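Local coordinates for DNA repair protein RAD2 (Saccharomyces cerevisiae, PDB 4Q0W), which cuts single-stranded DNA as a magnesium-dependent endonuclease at the incision step of nucleotide excision repair, at residues 23-28 against 181-186; 32-37 against 55-60; 78-83 against 242-247. All blocks are in the same frame, centred on the assembly; numbering follows the deposited sequence.

Interaction 1: residues 23-28 against 181-186; sequences DKRMAV and QLNLVD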
loop_
_atom_site.group_PDB
_atom_site.type_symbol
_atom_site.label_atom_id
_atom_site.label_comp_id
_atom_site.label_asym_id
_atom_site.label_seq_id
_atom_site.Cartn_x
_atom_site.Cartn_y
_atom_site.Cartn_z
ATOM N N ASP A 23 29.651 31.192 -1.131
ATOM C CA ASP A 23 30.886 30.944 -1.891
ATOM C C ASP A 23 31.098 29.507 -2.380
ATOM O O ASP A 23 32.083 29.230 -3.076
ATOM C CB ASP A 23 32.128 31.449 -1.149
ATOM C CG ASP A 23 32.108 32.949 -0.945
ATOM O OD1 ASP A 23 31.708 33.661 -1.888
ATOM O OD2 ASP A 23 32.479 33.412 0.158
ATOM N N LYS A 24 30.194 28.592 -2.036
ATOM C CA LYS A 24 30.290 27.225 -2.539
ATOM C C LYS A 24 30.123 27.196 -4.055
ATOM O O LYS A 24 29.228 27.849 -4.596
ATOM C CB LYS A 24 29.230 26.327 -1.893
ATOM C CG LYS A 24 29.769 25.390 -0.818
ATOM C CD LYS A 24 30.603 26.138 0.206
ATOM C CE LYS A 24 31.247 25.175 1.201
ATOM N NZ LYS A 24 30.240 24.316 1.884
ATOM N N ARG A 25 30.994 26.450 -4.736
ATOM C CA ARG A 25 30.809 26.171 -6.159
ATOM C C ARG A 25 29.864 24.975 -6.215
ATOM O O ARG A 25 30.128 23.948 -5.579
ATOM C CB ARG A 25 32.137 25.810 -6.833
ATOM C CG ARG A 25 33.193 26.927 -6.827
ATOM C CD ARG A 25 34.572 26.364 -7.156
ATOM N NE ARG A 25 34.900 25.281 -6.225
ATOM C CZ ARG A 25 35.800 24.327 -6.455
ATOM N NH1 ARG A 25 36.489 24.308 -7.586
ATOM N NH2 ARG A 25 36.001 23.384 -5.550
ATOM N N MET A 26 28.762 25.099 -6.952
ATOM C CA MET A 26 27.743 24.051 -6.965
ATOM C C MET A 26 27.365 23.663 -8.388
ATOM O O MET A 26 26.960 24.518 -9.183
ATOM C CB MET A 26 26.483 24.523 -6.228
ATOM C CG MET A 26 26.638 24.706 -4.737
ATOM S SD MET A 26 26.663 23.136 -3.847
ATOM C CE MET A 26 25.785 23.649 -2.365
ATOM N N ALA A 27 27.502 22.384 -8.726
ATOM C CA ALA A 27 26.993 21.920 -10.013
ATOM C C ALA A 27 25.472 21.903 -9.923
ATOM O O ALA A 27 24.903 21.260 -9.028
ATOM C CB ALA A 27 27.515 20.529 -10.334
ATOM N N VAL A 28 24.800 22.620 -10.816
ATOM C CA VAL A 28 23.338 22.603 -10.789
ATOM C C VAL A 28 22.828 21.688 -11.886
ATOM O O VAL A 28 23.098 21.918 -13.073
ATOM C CB VAL A 28 22.740 24.018 -10.934
ATOM C CG1 VAL A 28 21.214 23.968 -10.882
ATOM C CG2 VAL A 28 23.288 24.926 -9.832
ATOM N N GLN A 181 34.087 15.116 -8.570
ATOM C CA GLN A 181 35.268 14.250 -8.442
ATOM C C GLN A 181 36.561 14.964 -8.858
ATOM O O GLN A 181 37.625 14.705 -8.301
ATOM C CB GLN A 181 35.084 12.948 -9.235
ATOM N N LEU A 182 36.453 15.882 -9.816
ATOM C CA LEU A 182 37.612 16.629 -10.294
ATOM C C LEU A 182 37.798 17.932 -9.535
ATOM O O LEU A 182 38.602 18.773 -9.936
ATOM C CB LEU A 182 37.460 16.942 -11.776
ATOM C CG LEU A 182 37.380 15.749 -12.719
ATOM C CD1 LEU A 182 36.875 16.189 -14.077
ATOM C CD2 LEU A 182 38.751 15.107 -12.841
ATOM N N ASN A 183 37.039 18.103 -8.456
ATOM C CA ASN A 183 37.104 19.319 -7.640
ATOM C C ASN A 183 36.844 20.616 -8.430
ATOM O O ASN A 183 37.390 21.677 -8.118
ATOM C CB ASN A 183 38.437 19.388 -6.883
ATOM C CG ASN A 183 38.438 20.438 -5.789
ATOM O OD1 ASN A 183 37.461 20.582 -5.042
ATOM N ND2 ASN A 183 39.532 21.191 -5.696
ATOM N N LEU A 184 36.009 20.528 -9.459
ATOM C CA LEU A 184 35.614 21.717 -10.206
ATOM C C LEU A 184 34.456 22.426 -9.503
ATOM O O LEU A 184 34.203 23.615 -9.747
ATOM C CB LEU A 184 35.241 21.347 -11.638
ATOM C CG LEU A 184 36.377 20.737 -12.466
ATOM C CD1 LEU A 184 35.946 20.499 -13.911
ATOM C CD2 LEU A 184 37.620 21.622 -12.417
ATOM N N VAL A 185 33.751 21.682 -8.644
ATOM C CA VAL A 185 32.704 22.227 -7.786
ATOM C C VAL A 185 32.859 21.663 -6.379
ATOM O O VAL A 185 33.672 20.764 -6.159
ATOM C CB VAL A 185 31.295 21.905 -8.315
ATOM C CG1 VAL A 185 31.100 22.476 -9.717
ATOM C CG2 VAL A 185 31.044 20.385 -8.310
ATOM N N ASP A 186 32.081 22.181 -5.432
ATOM C CA ASP A 186 32.158 21.725 -4.050
ATOM C C ASP A 186 30.957 20.901 -3.650
ATOM O O ASP A 186 30.934 20.312 -2.568
ATOM C CB ASP A 186 32.245 22.919 -3.109
ATOM C CG ASP A 186 33.405 23.806 -3.421
ATOM O OD1 ASP A 186 34.521 23.274 -3.597
ATOM O OD2 ASP A 186 33.199 25.032 -3.519
HETATM O O HOH W 1 34.606 27.263 -2.662
#
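The guanidinium of Arg25 lies with one face over the backbone of Leu184 and Val185, the carbonyl carbon of Val185 offset toward its rim, while Asp186 and Asn183 line its edge. Its plane is turned 52° from the Asp186 carboxylate and 80° from the Asn183 amide. Arg25 NH2 meets Asp186 OD1 at 2.5 Å, a very short salt bridge, and NE adds a weak bond to OD2. At the end of the group NH1 binds Asn183 O at 2.8 Å, and NH2 reaches Asn183 OD1 at 3.2 Å from above the plane of that carbonyl. The bend at chi3 (-55°) turns CD-NE so that NE meets the carboxylate.

Asp186 OD2 also accepts from Arg25 N at 2.9 Å, on its anti side, and from a water shared with Asp23 O; Asp186 N returns a bond to Arg25 O. Deeper in, the methyls of Val185 pack on Ala27 CB (4.1 Å from CG2). An alanine in place of Arg25 would probably leave the Asp186 carboxylate without its cation and the carbonyl of Asn183 without its charged donor.

Trp331 lies against Arg25 as well. Asn183 is the C-prime residue of the Schellman motif that ends I-domain helix 172-181, and the arginine thereby joins that helix end to strand 25-29 of the N-domain; its charge would probably offset the partial negative charge of the Asn183 carbonyl.

Interaction 2: residues 32-37 against 55-60; sequences IWIYQF and TGFFRR. With nucleotides of chain C; nucleotides of chain D.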
loop_
_atom_site.group_PDB
_atom_site.type_symbol
_atom_site.label_atom_id
_atom_site.label_comp_id
_atom_site.label_asym_id
_atom_site.label_seq_id
_atom_site.Cartn_x
_atom_site.Cartn_y
_atom_site.Cartn_z
ATOM N N ILE A 32 15.892 18.738 -15.987
ATOM C CA ILE A 32 14.436 18.620 -16.115
ATOM C C ILE A 32 13.663 19.876 -15.687
ATOM O O ILE A 32 12.430 19.861 -15.613
ATOM C CB ILE A 32 13.866 17.377 -15.369
ATOM C CG1 ILE A 32 14.034 17.520 -13.859
ATOM C CG2 ILE A 32 14.499 16.091 -15.876
ATOM C CD1 ILE A 32 13.071 16.663 -13.064
ATOM N N TRP A 33 14.380 20.958 -15.406
ATOM C CA TRP A 33 13.738 22.210 -14.996
ATOM C C TRP A 33 12.701 22.723 -16.011
ATOM O O TRP A 33 11.583 23.099 -15.635
ATOM C CB TRP A 33 14.789 23.300 -14.771
ATOM C CG TRP A 33 15.589 23.147 -13.513
ATOM C CD1 TRP A 33 15.773 21.999 -12.768
ATOM C CD2 TRP A 33 16.308 24.183 -12.839
ATOM N NE1 TRP A 33 16.574 22.274 -11.676
ATOM C CE2 TRP A 33 16.906 23.606 -11.695
ATOM C CE3 TRP A 33 16.500 25.550 -13.089
ATOM C CZ2 TRP A 33 17.684 24.350 -10.805
ATOM C CZ3 TRP A 33 17.272 26.286 -12.200
ATOM C CH2 TRP A 33 17.862 25.681 -11.077
ATOM N N ILE A 34 13.064 22.747 -17.290
ATOM C CA ILE A 34 12.151 23.327 -18.284
ATOM C C ILE A 34 10.830 22.566 -18.303
ATOM O O ILE A 34 9.762 23.165 -18.132
ATOM C CB ILE A 34 12.755 23.376 -19.693
ATOM C CG1 ILE A 34 13.940 24.338 -19.741
ATOM C CG2 ILE A 34 11.710 23.838 -20.711
ATOM C CD1 ILE A 34 14.693 24.292 -21.066
ATOM N N TYR A 35 10.911 21.248 -18.477
ATOM C CA TYR A 35 9.717 20.413 -18.541
ATOM C C TYR A 35 8.901 20.560 -17.275
ATOM O O TYR A 35 7.669 20.588 -17.313
ATOM C CB TYR A 35 10.078 18.937 -18.765
ATOM C CG TYR A 35 8.873 18.106 -19.142
ATOM C CD1 TYR A 35 8.266 18.256 -20.386
ATOM C CD2 TYR A 35 8.325 17.183 -18.249
ATOM C CE1 TYR A 35 7.148 17.505 -20.740
ATOM C CE2 TYR A 35 7.208 16.427 -18.593
ATOM C CZ TYR A 35 6.624 16.594 -19.839
ATOM O OH TYR A 35 5.517 15.854 -20.186
ATOM N N GLN A 36 9.604 20.673 -16.155
ATOM C CA GLN A 36 8.980 20.820 -14.851
ATOM C C GLN A 36 8.190 22.128 -14.732
ATOM O O GLN A 36 7.067 22.140 -14.224
ATOM C CB GLN A 36 10.066 20.747 -13.776
ATOM C CG GLN A 36 9.571 20.650 -12.352
ATOM C CD GLN A 36 10.688 20.276 -11.388
ATOM O OE1 GLN A 36 11.137 21.100 -10.590
ATOM N NE2 GLN A 36 11.141 19.025 -11.461
ATOM N N PHE A 37 8.778 23.226 -15.197
ATOM C CA PHE A 37 8.107 24.521 -15.156
ATOM C C PHE A 37 6.903 24.546 -16.096
ATOM O O PHE A 37 5.879 25.159 -15.792
ATOM C CB PHE A 37 9.090 25.635 -15.517
ATOM C CG PHE A 37 10.138 25.884 -14.461
ATOM C CD1 PHE A 37 9.776 26.047 -13.134
ATOM C CD2 PHE A 37 11.483 25.946 -14.796
ATOM C CE1 PHE A 37 10.738 26.268 -12.161
ATOM C CE2 PHE A 37 12.453 26.166 -13.829
ATOM C CZ PHE A 37 12.079 26.324 -12.512
ATOM N N THR A 55 10.714 32.476 -16.384
ATOM C CA THR A 55 10.336 32.892 -15.040
ATOM C C THR A 55 10.937 31.936 -14.004
ATOM O O THR A 55 11.511 32.369 -13.001
ATOM C CB THR A 55 8.800 32.916 -14.879
ATOM O OG1 THR A 55 8.239 33.840 -15.817
ATOM C CG2 THR A 55 8.402 33.336 -13.475
ATOM N N GLY A 56 10.816 30.636 -14.270
ATOM C CA GLY A 56 11.308 29.605 -13.371
ATOM C C GLY A 56 12.810 29.670 -13.188
ATOM O O GLY A 56 13.294 29.722 -12.058
ATOM N N PHE A 57 13.551 29.658 -14.294
ATOM C CA PHE A 57 15.003 29.754 -14.221
ATOM C C PHE A 57 15.448 31.032 -13.520
ATOM O O PHE A 57 16.341 30.983 -12.666
ATOM C CB PHE A 57 15.637 29.683 -15.607
ATOM C CG PHE A 57 16.040 28.294 -16.023
ATOM C CD1 PHE A 57 15.090 27.392 -16.488
ATOM C CD2 PHE A 57 17.372 27.896 -15.968
ATOM C CE1 PHE A 57 15.457 26.117 -16.882
ATOM C CE2 PHE A 57 17.747 26.621 -16.360
ATOM C CZ PHE A 57 16.783 25.729 -16.817
ATOM N N PHE A 58 14.827 32.164 -13.866
ATOM C CA PHE A 58 15.223 33.447 -13.274
ATOM C C PHE A 58 15.120 33.431 -11.739
ATOM O O PHE A 58 16.041 33.856 -11.038
ATOM C CB PHE A 58 14.402 34.611 -13.863
ATOM C CG PHE A 58 14.823 35.977 -13.360
ATOM C CD1 PHE A 58 14.271 36.513 -12.202
ATOM C CD2 PHE A 58 15.760 36.734 -14.061
ATOM C CE1 PHE A 58 14.662 37.781 -11.739
ATOM C CE2 PHE A 58 16.153 37.995 -13.605
ATOM C CZ PHE A 58 15.602 38.510 -12.442
ATOM N N ARG A 59 13.993 32.948 -11.233
ATOM C CA ARG A 59 13.750 32.878 -9.799
ATOM C C ARG A 59 14.752 31.973 -9.062
ATOM O O ARG A 59 15.209 32.295 -7.951
ATOM C CB ARG A 59 12.323 32.374 -9.559
ATOM C CG ARG A 59 11.940 32.229 -8.089
ATOM C CD ARG A 59 10.488 31.776 -7.946
ATOM N N ARG A 60 15.085 30.835 -9.665
ATOM C CA ARG A 60 16.036 29.920 -9.037
ATOM C C ARG A 60 17.458 30.476 -9.069
ATOM O O ARG A 60 18.203 30.344 -8.100
ATOM C CB ARG A 60 15.964 28.528 -9.682
ATOM C CG ARG A 60 14.651 27.824 -9.393
ATOM C CD ARG A 60 14.694 26.357 -9.796
ATOM N NE ARG A 60 13.483 25.654 -9.397
ATOM C CZ ARG A 60 13.271 24.360 -9.616
ATOM N NH1 ARG A 60 14.197 23.632 -10.223
ATOM N NH2 ARG A 60 12.136 23.795 -9.229
ATOM P P DT C 3 8.913 12.133 -18.679
ATOM O "O5'" DT C 3 9.191 13.579 -18.042
ATOM C "C5'" DT C 3 10.510 14.125 -18.028
ATOM C "C4'" DT C 3 10.921 14.499 -16.617
ATOM O "O4'" DT C 3 10.076 15.549 -16.106
ATOM C "C3'" DT C 3 10.774 13.355 -15.627
ATOM O "O3'" DT C 3 12.049 12.767 -15.438
ATOM C "C2'" DT C 3 10.251 13.982 -14.337
ATOM C "C1'" DT C 3 9.973 15.431 -14.700
ATOM N N1 DT C 3 8.608 15.886 -14.339
ATOM C C2 DT C 3 8.430 16.686 -13.230
ATOM O O2 DT C 3 9.345 17.035 -12.507
ATOM N N3 DT C 3 7.133 17.069 -13.007
ATOM C C4 DT C 3 6.029 16.721 -13.769
ATOM O O4 DT C 3 4.895 17.105 -13.487
ATOM C C5 DT C 3 6.297 15.875 -14.909
ATOM C C7 DT C 3 5.180 15.440 -15.809
ATOM C C6 DT C 3 7.558 15.502 -15.141
ATOM P P DA D 16 4.391 21.224 -2.315
ATOM O OP1 DA D 16 4.917 20.788 -0.995
ATOM O OP2 DA D 16 3.277 22.201 -2.382
ATOM O "O5'" DA D 16 5.588 21.805 -3.206
ATOM C "C5'" DA D 16 6.819 21.101 -3.304
ATOM C "C4'" DA D 16 7.485 21.424 -4.627
ATOM O "O4'" DA D 16 6.689 20.892 -5.715
ATOM C "C3'" DA D 16 7.616 22.917 -4.937
ATOM O "O3'" DA D 16 8.959 23.352 -4.688
ATOM C "C2'" DA D 16 7.209 23.050 -6.415
ATOM C "C1'" DA D 16 7.117 21.591 -6.864
ATOM N N9 DA D 16 6.210 21.303 -7.975
ATOM C C8 DA D 16 4.969 21.829 -8.217
ATOM N N7 DA D 16 4.399 21.360 -9.305
ATOM C C5 DA D 16 5.326 20.458 -9.811
ATOM C C6 DA D 16 5.327 19.625 -10.955
ATOM N N6 DA D 16 4.313 19.563 -11.826
ATOM N N1 DA D 16 6.415 18.846 -11.166
ATOM C C2 DA D 16 7.429 18.904 -10.287
ATOM N N3 DA D 16 7.539 19.650 -9.184
ATOM C C4 DA D 16 6.448 20.413 -9.003
HETATM O O HOH W 2 13.455 20.970 -9.662
#
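Arg60 reaches from helix 52-66 across Trp33 of helix 33-40. Its CB stands outside the rim of the six-membered ring, beside Trp33 CZ3 and CH2, and chi1 of -68° sets CG anti to its own carbonyl carbon, with CZ3 still the nearest ring atom. CD comes down over the face, 3.5 Å from the centroid of the six-membered ring, as a CH-pi contact. Beyond it NE approaches Phe37 CZ at the edge of that ring, and CZ stands 4.3 Å from the centroid of the Trp33 five-membered ring, a cation-pi pair in which guanidinium and indole planes are nearly perpendicular (85°). NH1 points at the indole, 3.1 Å from Trp33 CE2, and also donates to a water that in turn donates to Gln36 OE1. NH2 binds Gln36 OE1 directly at 3.2 Å, nearly along the C=O axis.

The other end of the same amide serves the DNA: Gln36 NE2 donates to O2 of DT3 of chain C at 2.9 Å, and CG touches C2 of DA16 of chain D. The bond from Arg60 NH2 and the shared water are likely to hold the rotation of this amide.

Trp33 also turns its edge to the face of Phe57, with CE3 over the centre of that ring. Gly56 CA lies over the centre of the Phe37 face, 3.5 Å from its centroid, a close CH-pi contact of backbone and ring.

The axes of segments 33-37 and 55-60 approach to 10.1 Å and cross at 117°. Phe73 of strand 70-75 and Phe208 also meet Trp33, and helix 148-160 packs against Ile34 and Phe57, tying the helix pair of the N-domain to the sheet and to the I-domain beside the DNA.

Interaction 3: residues 78-83 against 242-247; sequences GVPVLK and SDYTNG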
loop_
_atom_site.group_PDB
_atom_site.type_symbol
_atom_site.label_atom_id
_atom_site.label_comp_id
_atom_site.label_asym_id
_atom_site.label_seq_id
_atom_site.Cartn_x
_atom_site.Cartn_y
_atom_site.Cartn_z
ATOM N N GLY A 78 22.710 13.533 -24.769
ATOM C CA GLY A 78 21.890 12.435 -25.243
ATOM C C GLY A 78 21.221 11.598 -24.157
ATOM O O GLY A 78 21.454 11.780 -22.952
ATOM N N VAL A 79 20.365 10.681 -24.594
ATOM C CA VAL A 79 19.808 9.669 -23.714
ATOM C C VAL A 79 20.589 8.390 -23.983
ATOM O O VAL A 79 20.651 7.927 -25.129
ATOM C CB VAL A 79 18.316 9.446 -23.998
ATOM C CG1 VAL A 79 17.775 8.310 -23.136
ATOM C CG2 VAL A 79 17.529 10.749 -23.765
ATOM N N PRO A 80 21.223 7.835 -22.939
ATOM C CA PRO A 80 21.997 6.598 -23.113
ATOM C C PRO A 80 21.113 5.476 -23.651
ATOM O O PRO A 80 19.937 5.423 -23.312
ATOM C CB PRO A 80 22.464 6.274 -21.692
ATOM C CG PRO A 80 22.521 7.639 -21.006
ATOM C CD PRO A 80 21.330 8.377 -21.569
ATOM N N VAL A 81 21.672 4.617 -24.498
ATOM C CA VAL A 81 20.915 3.531 -25.120
ATOM C C VAL A 81 20.193 2.663 -24.068
ATOM O O VAL A 81 19.025 2.306 -24.238
ATOM C CB VAL A 81 21.857 2.648 -25.981
ATOM C CG1 VAL A 81 21.127 1.394 -26.501
ATOM C CG2 VAL A 81 22.436 3.451 -27.145
ATOM N N LEU A 82 20.882 2.347 -22.976
ATOM C CA LEU A 82 20.317 1.469 -21.947
ATOM C C LEU A 82 19.044 2.069 -21.329
ATOM O O LEU A 82 18.081 1.353 -21.022
ATOM C CB LEU A 82 21.368 1.147 -20.871
ATOM C CG LEU A 82 20.894 0.228 -19.732
ATOM C CD1 LEU A 82 20.291 -1.069 -20.284
ATOM C CD2 LEU A 82 22.029 -0.095 -18.781
ATOM N N LYS A 83 19.046 3.387 -21.152
ATOM C CA LYS A 83 17.862 4.104 -20.683
ATOM C C LYS A 83 16.706 4.016 -21.682
ATOM O O LYS A 83 15.574 3.707 -21.309
ATOM C CB LYS A 83 18.210 5.577 -20.408
ATOM C CG LYS A 83 17.026 6.399 -19.885
ATOM C CD LYS A 83 17.486 7.729 -19.256
ATOM C CE LYS A 83 16.304 8.534 -18.690
ATOM N NZ LYS A 83 16.734 9.892 -18.226
ATOM N N SER A 242 15.292 1.473 -11.950
ATOM C CA SER A 242 15.748 2.836 -12.200
ATOM C C SER A 242 15.612 3.071 -13.691
ATOM O O SER A 242 14.989 2.271 -14.389
ATOM C CB SER A 242 17.213 3.006 -11.809
ATOM O OG SER A 242 18.060 2.278 -12.705
ATOM N N ASP A 243 16.218 4.145 -14.184
ATOM C CA ASP A 243 16.238 4.399 -15.626
ATOM C C ASP A 243 16.999 3.323 -16.400
ATOM O O ASP A 243 16.856 3.228 -17.622
ATOM C CB ASP A 243 16.897 5.745 -15.933
ATOM C CG ASP A 243 15.986 6.923 -15.658
ATOM O OD1 ASP A 243 14.755 6.710 -15.556
ATOM O OD2 ASP A 243 16.513 8.062 -15.560
ATOM N N TYR A 244 17.821 2.534 -15.706
ATOM C CA TYR A 244 18.719 1.594 -16.401
ATOM C C TYR A 244 18.341 0.128 -16.245
ATOM O O TYR A 244 19.025 -0.755 -16.788
ATOM C CB TYR A 244 20.158 1.750 -15.909
ATOM C CG TYR A 244 20.888 2.972 -16.417
ATOM C CD1 TYR A 244 20.397 3.718 -17.470
ATOM C CD2 TYR A 244 22.093 3.358 -15.849
ATOM C CE1 TYR A 244 21.074 4.840 -17.934
ATOM C CE2 TYR A 244 22.774 4.466 -16.302
ATOM C CZ TYR A 244 22.257 5.203 -17.347
ATOM O OH TYR A 244 22.944 6.307 -17.796
ATOM N N THR A 245 17.280 -0.130 -15.484
ATOM C CA THR A 245 16.821 -1.488 -15.220
ATOM C C THR A 245 15.422 -1.405 -14.657
ATOM O O THR A 245 15.111 -0.492 -13.881
ATOM C CB THR A 245 17.741 -2.229 -14.193
ATOM O OG1 THR A 245 17.097 -3.426 -13.747
ATOM C CG2 THR A 245 18.038 -1.341 -12.960
ATOM N N ASN A 246 14.582 -2.369 -15.029
ATOM C CA ASN A 246 13.230 -2.441 -14.492
ATOM C C ASN A 246 13.111 -3.252 -13.191
ATOM O O ASN A 246 12.016 -3.441 -12.668
ATOM C CB ASN A 246 12.255 -2.905 -15.590
ATOM C CG ASN A 246 12.052 -1.824 -16.658
ATOM O OD1 ASN A 246 11.817 -0.661 -16.320
ATOM N ND2 ASN A 246 12.184 -2.190 -17.941
ATOM N N GLY A 247 14.238 -3.706 -12.651
ATOM C CA GLY A 247 14.228 -4.318 -11.326
ATOM C C GLY A 247 13.404 -5.590 -11.226
ATOM O O GLY A 247 13.124 -6.238 -12.238
#
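Lys83 and Asp243 form the one ionic pair of this contact, Lys83 NZ lying 3.2 Å from Asp243 OD2. The two side chains run side by side and point the same way, and the lysine, extended throughout with CG anti to its backbone N (chi1 -179°), lays CD and CE along the aspartate, CE also 3.2 Å from OD2.

Close to the backbone the pair is accompanied by a CA-H...O contact, in which Lys83 CA approaches Asp243 O at 3.3 Å with an angle of 164° at the hydrogen.

Apolar packing centres on Tyr244. Lys83 CB meets its ring at the edge, 3.9 Å from CE1, where Pro80 CB also packs. The Leu82 and Tyr244 side chains cross at about a right angle, Leu82 CD2 resting 3.9 Å from Tyr244 CB. Tyr317 and Ala316 of helix 311-318 cover the tyrosine too.

Van der Waals contacts reach its polar atoms: Leu82 CG lies against Tyr244 O, and Pro80 CG is 3.5 Å from Tyr244 OH.

Hydrogen bonds shape the loop itself. Ser242 OG accepts from Tyr244 N at 3.0 Å, an ST turn within the type I beta turn from Ser242 to Thr245, and Thr245 OG1 makes a second with Gly247 N.

The Asp243 side chain comes within about 3 Å of the calcium ion held by Glu173 and Asp194. Glu171, a probable ligand of the first magnesium, touches Lys83 and Pro80. The contact thus joins N-domain helix 81-98 to the I-domain loop carrying Asp243, a probable metal ligand, an active-site arrangement of XPG/RAD2 nucleases in the catalytic core of Rad2.

How the interactions relate
The three contacts tie the N-domain together and to the I-domain. Interactions 1 and 3 both join the two domains, but lie on opposite sides of the chain's centre, their nearest atoms about 14 Å apart; interaction 2 stays within the N-domain. All three are partly buried. Interaction 1 is the most polar, a partly exposed arginine-aspartate salt bridge with backbone bonds at one end of a sheet strand; interaction 2 is largely aromatic, with the buried rings of Trp33 and Phe57, and faces the DNA bases; interaction 3 combines a single ionic pair with tyrosine packing beside the metal site. Interactions 1 and 2 are directly continuous, since Val28 CG1 packs on Trp33 CZ2 at 3.6 Å where strand 25-29 leads into helix 33-40.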